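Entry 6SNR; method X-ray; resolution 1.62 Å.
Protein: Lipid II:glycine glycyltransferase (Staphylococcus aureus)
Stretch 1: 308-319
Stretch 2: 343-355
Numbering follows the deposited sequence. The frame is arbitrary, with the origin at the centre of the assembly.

Stretch 1 308-319: LLMFAGSKSYYL
Stretch 2 343-355: YAREHGATTYDFG

Stretch 1 is a β-hairpin, strands 308-312 and 315-319 joined by a type II' turn from Ala312 to Lys315; stretch 2 runs from the end of a helix that begins before Tyr343 through a loop into strand 351-355, which lies parallel to strand 315-319, the axes 4.5 Å apart at closest and their N-to-C directions 30° apart. The hairpin is paired through Met310 N to Tyr317 O and Tyr317 N to Met310 O, both 2.8 Å. On the first strand, Leu309 (chi1 t, chi2 p) points toward stretch 2, its CD2 3.9 Å from Tyr343 CD1 and its CD1 3.7 Å from Tyr352 CE2, so that it packs between helix and strand. Phe311 (phi/psi -139/150, chi1 m, chi2 88°) enters the same apolar layer: Ala344 CA, 3.7 Å from Phe311 CE2, and Ala349 CB, 4.1 Å from that same CE2, lie at the ring edge, while His347 (chi1 t) turns its ring edge to a Phe311 face, His347 CD2 to Phe311 CD2 3.7 Å, centroids 4.5 Å apart and planes at 54°. Gly313 takes phi/psi 68/-131, a positive phi that favours glycine. Gly348 (112/6), the first residue to leave helical phi/psi, with a Schellman motif behind it, passes its O 3.6 Å from Ser314 CA. Ser314 (-75/-4, chi1 p) opens the strand pairing: its O accepts from Thr350 N at 2.8 Å and weakly from Thr351 N at 3.4 Å. One water joins Ser314 OG (3.1 Å), Thr350 OG1 (3.0 Å) and Thr351 OG1 (2.8 Å). Parallel register then sets Lys315 beside Thr351, Ser316 beside Tyr352 and Tyr317 beside Asp353, with CA-CA distances of 5.3, 4.8 and 4.7 Å. Lys315 (m, t, t, t) shares a sheet face with Thr351, Tyr317 and Asp353. Ser316, on the other face with Tyr352, donates twice to one carbonyl, from N to Thr351 O at 3.0 Å and from OG to Thr351 O at 2.8 Å; chi1 p places that hydroxyl, also 3.6 Å from Ala344 CB. Ser316 O accepts from Asp353 N at 2.9 Å, and a second water donates to Ser316 O (2.9 Å) while bonding Thr351 OG1 (2.7 Å). Tyr317 (chi1 m) brings CD2 to 4.0 Å from Asp353 OD2. Tyr318 N donates to Asp353 O at 3.0 Å, continuing the ladder. The Tyr318 side chain (chi1 t, chi2 66°) points toward stretch 2, with CB 3.8 Å from Tyr352 OH and CD2 3.8 Å from Phe354 CD2. Leu319 (-87/-46) points away.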

# COMPACT_ATOMS: atom_id res chain seq x y z
N LEU A 308 1.58 2.01 6.57
CA LEU A 308 2.76 1.28 6.13
C LEU A 308 2.75 1.10 4.61
O LEU A 308 1.74 0.65 4.05
CB LEU A 308 2.76 -0.06 6.83
CG LEU A 308 3.15 -0.11 8.31
CD1 LEU A 308 2.85 -1.49 8.92
CD2 LEU A 308 4.61 0.22 8.49
N LEU A 309 3.87 1.45 3.96
CA LEU A 309 4.06 1.45 2.51
C LEU A 309 5.20 0.49 2.21
O LEU A 309 6.27 0.61 2.78
CB LEU A 309 4.46 2.84 2.02
CG LEU A 309 4.71 3.07 0.55
CD1 LEU A 309 3.42 2.85 -0.22
CD2 LEU A 309 5.32 4.45 0.27
N MET A 310 4.94 -0.51 1.37
CA MET A 310 5.96 -1.52 0.99
C MET A 310 6.37 -1.38 -0.43
O MET A 310 5.66 -0.78 -1.24
CB MET A 310 5.39 -2.95 1.17
CG MET A 310 4.62 -3.21 2.41
SD MET A 310 5.43 -2.74 3.94
CE MET A 310 4.35 -1.47 4.46
N PHE A 311 7.51 -1.97 -0.82
CA PHE A 311 7.98 -1.92 -2.19
C PHE A 311 8.55 -3.26 -2.65
O PHE A 311 9.14 -4.01 -1.84
CB PHE A 311 9.15 -0.95 -2.37
CG PHE A 311 8.77 0.50 -2.14
CD1 PHE A 311 8.82 1.05 -0.88
CD2 PHE A 311 8.35 1.24 -3.19
CE1 PHE A 311 8.45 2.41 -0.67
CE2 PHE A 311 7.99 2.56 -3.02
CZ PHE A 311 8.03 3.14 -1.76
N ALA A 312 8.42 -3.48 -3.93
CA ALA A 312 9.11 -4.56 -4.65
C ALA A 312 9.44 -4.07 -6.03
O ALA A 312 8.68 -4.24 -6.97
CB ALA A 312 8.26 -5.85 -4.68
N GLY A 313 10.59 -3.37 -6.18
CA GLY A 313 10.91 -2.81 -7.46
C GLY A 313 9.97 -1.68 -7.83
O GLY A 313 9.73 -0.78 -7.00
N SER A 314 9.46 -1.75 -9.04
CA SER A 314 8.53 -0.72 -9.52
C SER A 314 7.13 -0.84 -8.90
O SER A 314 6.26 0.04 -9.15
CB SER A 314 8.46 -0.74 -11.02
OG SER A 314 7.71 -1.82 -11.47
N LYS A 315 6.87 -1.87 -8.09
CA LYS A 315 5.56 -1.99 -7.40
C LYS A 315 5.66 -1.44 -5.99
O LYS A 315 6.53 -1.80 -5.23
CB LYS A 315 5.10 -3.48 -7.33
CG LYS A 315 4.83 -4.08 -8.69
CD LYS A 315 4.48 -5.56 -8.61
CE LYS A 315 4.27 -6.08 -10.02
NZ LYS A 315 3.84 -7.49 -10.03
N SER A 316 4.71 -0.56 -5.63
CA SER A 316 4.54 -0.14 -4.27
C SER A 316 3.19 -0.58 -3.76
O SER A 316 2.25 -0.80 -4.55
CB SER A 316 4.72 1.38 -4.08
OG SER A 316 3.67 2.13 -4.69
N TYR A 317 3.08 -0.72 -2.44
CA TYR A 317 1.87 -1.27 -1.79
C TYR A 317 1.49 -0.49 -0.55
O TYR A 317 2.29 -0.34 0.35
CB TYR A 317 2.06 -2.73 -1.36
CG TYR A 317 2.65 -3.68 -2.41
CD1 TYR A 317 4.01 -3.66 -2.69
CD2 TYR A 317 1.86 -4.63 -3.05
CE1 TYR A 317 4.53 -4.51 -3.62
CE2 TYR A 317 2.38 -5.48 -4.01
CZ TYR A 317 3.74 -5.46 -4.25
OH TYR A 317 4.32 -6.31 -5.17
N TYR A 318 0.23 -0.01 -0.50
CA TYR A 318 -0.37 0.51 0.71
C TYR A 318 -0.89 -0.67 1.50
O TYR A 318 -1.93 -1.23 1.18
CB TYR A 318 -1.52 1.49 0.30
CG TYR A 318 -2.46 1.84 1.44
CD1 TYR A 318 -2.02 2.57 2.52
CD2 TYR A 318 -3.75 1.42 1.44
CE1 TYR A 318 -2.86 2.92 3.57
CE2 TYR A 318 -4.62 1.77 2.46
CZ TYR A 318 -4.16 2.54 3.51
OH TYR A 318 -5.00 2.89 4.59
N LEU A 319 -0.14 -1.08 2.51
CA LEU A 319 -0.38 -2.34 3.21
C LEU A 319 -1.39 -2.22 4.34
O LEU A 319 -2.29 -3.02 4.45
CB LEU A 319 0.95 -2.89 3.75
CG LEU A 319 1.43 -4.33 3.49
CD1 LEU A 319 1.92 -5.03 4.75
CD2 LEU A 319 0.46 -5.22 2.72
N TYR A 343 6.04 9.90 -2.74
CA TYR A 343 7.23 9.28 -2.19
C TYR A 343 7.52 8.00 -2.96
O TYR A 343 8.67 7.72 -3.31
CB TYR A 343 7.05 8.92 -0.69
CG TYR A 343 8.25 8.21 -0.12
CD1 TYR A 343 8.39 6.84 -0.20
CD2 TYR A 343 9.28 8.92 0.47
CE1 TYR A 343 9.51 6.20 0.29
CE2 TYR A 343 10.40 8.29 0.96
CZ TYR A 343 10.50 6.92 0.91
OH TYR A 343 11.61 6.26 1.39
N ALA A 344 6.49 7.23 -3.21
CA ALA A 344 6.65 5.95 -3.89
C ALA A 344 7.21 6.20 -5.31
O ALA A 344 8.15 5.52 -5.75
CB ALA A 344 5.32 5.19 -3.96
N ARG A 345 6.63 7.16 -6.03
CA ARG A 345 7.10 7.51 -7.37
C ARG A 345 8.59 7.92 -7.32
O ARG A 345 9.41 7.47 -8.16
CB ARG A 345 6.27 8.70 -7.93
CG ARG A 345 6.76 9.22 -9.28
CD ARG A 345 6.10 10.56 -9.67
NE ARG A 345 6.53 11.61 -8.74
CZ ARG A 345 5.79 12.65 -8.36
NH1 ARG A 345 4.57 12.86 -8.85
NH2 ARG A 345 6.28 13.49 -7.45
N GLU A 346 8.94 8.73 -6.34
CA GLU A 346 10.33 9.21 -6.22
C GLU A 346 11.32 8.07 -5.90
O GLU A 346 12.51 8.17 -6.24
CB GLU A 346 10.41 10.37 -5.20
CG GLU A 346 9.73 11.65 -5.71
CD GLU A 346 10.15 12.04 -7.11
OE1 GLU A 346 11.36 12.33 -7.29
OE2 GLU A 346 9.30 12.01 -8.04
N HIS A 347 10.83 7.01 -5.24
CA HIS A 347 11.64 5.83 -4.92
C HIS A 347 11.80 4.89 -6.13
O HIS A 347 12.64 3.98 -6.08
CB HIS A 347 11.01 5.12 -3.69
CG HIS A 347 11.88 4.08 -3.03
ND1 HIS A 347 13.05 4.39 -2.36
CD2 HIS A 347 11.72 2.74 -2.92
CE1 HIS A 347 13.57 3.28 -1.86
NE2 HIS A 347 12.78 2.27 -2.18
N GLY A 348 11.04 5.10 -7.20
CA GLY A 348 11.13 4.26 -8.40
C GLY A 348 9.96 3.37 -8.73
O GLY A 348 10.01 2.59 -9.66
N ALA A 349 8.86 3.52 -7.97
CA ALA A 349 7.67 2.76 -8.24
C ALA A 349 6.80 3.41 -9.31
O ALA A 349 6.68 4.65 -9.40
CB ALA A 349 6.88 2.56 -6.96
N THR A 350 6.16 2.62 -10.12
CA THR A 350 5.25 3.13 -11.14
C THR A 350 3.80 2.74 -10.92
O THR A 350 2.90 3.25 -11.64
CB THR A 350 5.68 2.67 -12.55
OG1 THR A 350 5.64 1.24 -12.60
CG2 THR A 350 7.08 3.18 -12.87
N THR A 351 3.53 1.85 -9.94
CA THR A 351 2.19 1.53 -9.50
C THR A 351 2.10 1.57 -7.98
O THR A 351 3.06 1.30 -7.29
CB THR A 351 1.68 0.15 -10.00
OG1 THR A 351 2.64 -0.86 -9.68
CG2 THR A 351 1.47 0.18 -11.50
N TYR A 352 0.92 1.91 -7.49
CA TYR A 352 0.61 2.06 -6.06
C TYR A 352 -0.66 1.23 -5.82
O TYR A 352 -1.76 1.53 -6.31
CB TYR A 352 0.41 3.53 -5.74
CG TYR A 352 0.13 3.89 -4.32
CD1 TYR A 352 -1.17 3.92 -3.80
CD2 TYR A 352 1.16 4.30 -3.48
CE1 TYR A 352 -1.43 4.29 -2.49
CE2 TYR A 352 0.92 4.67 -2.18
CZ TYR A 352 -0.37 4.69 -1.69
OH TYR A 352 -0.61 5.06 -0.40
N ASP A 353 -0.49 0.09 -5.13
CA ASP A 353 -1.51 -0.93 -5.01
C ASP A 353 -2.21 -0.81 -3.66
O ASP A 353 -1.62 -1.00 -2.58
CB ASP A 353 -0.79 -2.30 -5.18
CG ASP A 353 -1.72 -3.46 -5.26
OD1 ASP A 353 -2.90 -3.37 -4.88
OD2 ASP A 353 -1.21 -4.52 -5.68
N PHE A 354 -3.52 -0.51 -3.69
CA PHE A 354 -4.33 -0.43 -2.49
C PHE A 354 -4.81 -1.77 -1.95
O PHE A 354 -5.54 -1.81 -0.95
CB PHE A 354 -5.58 0.41 -2.76
CG PHE A 354 -5.33 1.89 -2.74
CD1 PHE A 354 -4.96 2.55 -3.89
CD2 PHE A 354 -5.64 2.64 -1.61
CE1 PHE A 354 -4.77 3.93 -3.89
CE2 PHE A 354 -5.47 4.04 -1.62
CZ PHE A 354 -5.04 4.66 -2.75
N GLY A 355 -4.47 -2.86 -2.63
CA GLY A 355 -4.85 -4.20 -2.23
C GLY A 355 -6.26 -4.59 -2.66
O GLY A 355 -6.84 -3.99 -3.55
O HOH W 1 4.68 -1.39 -11.45
O HOH W 2 2.07 -1.92 -7.21
O HOH W 3 -1.49 -3.48 -0.91
O HOH W 4 -4.43 -2.27 1.86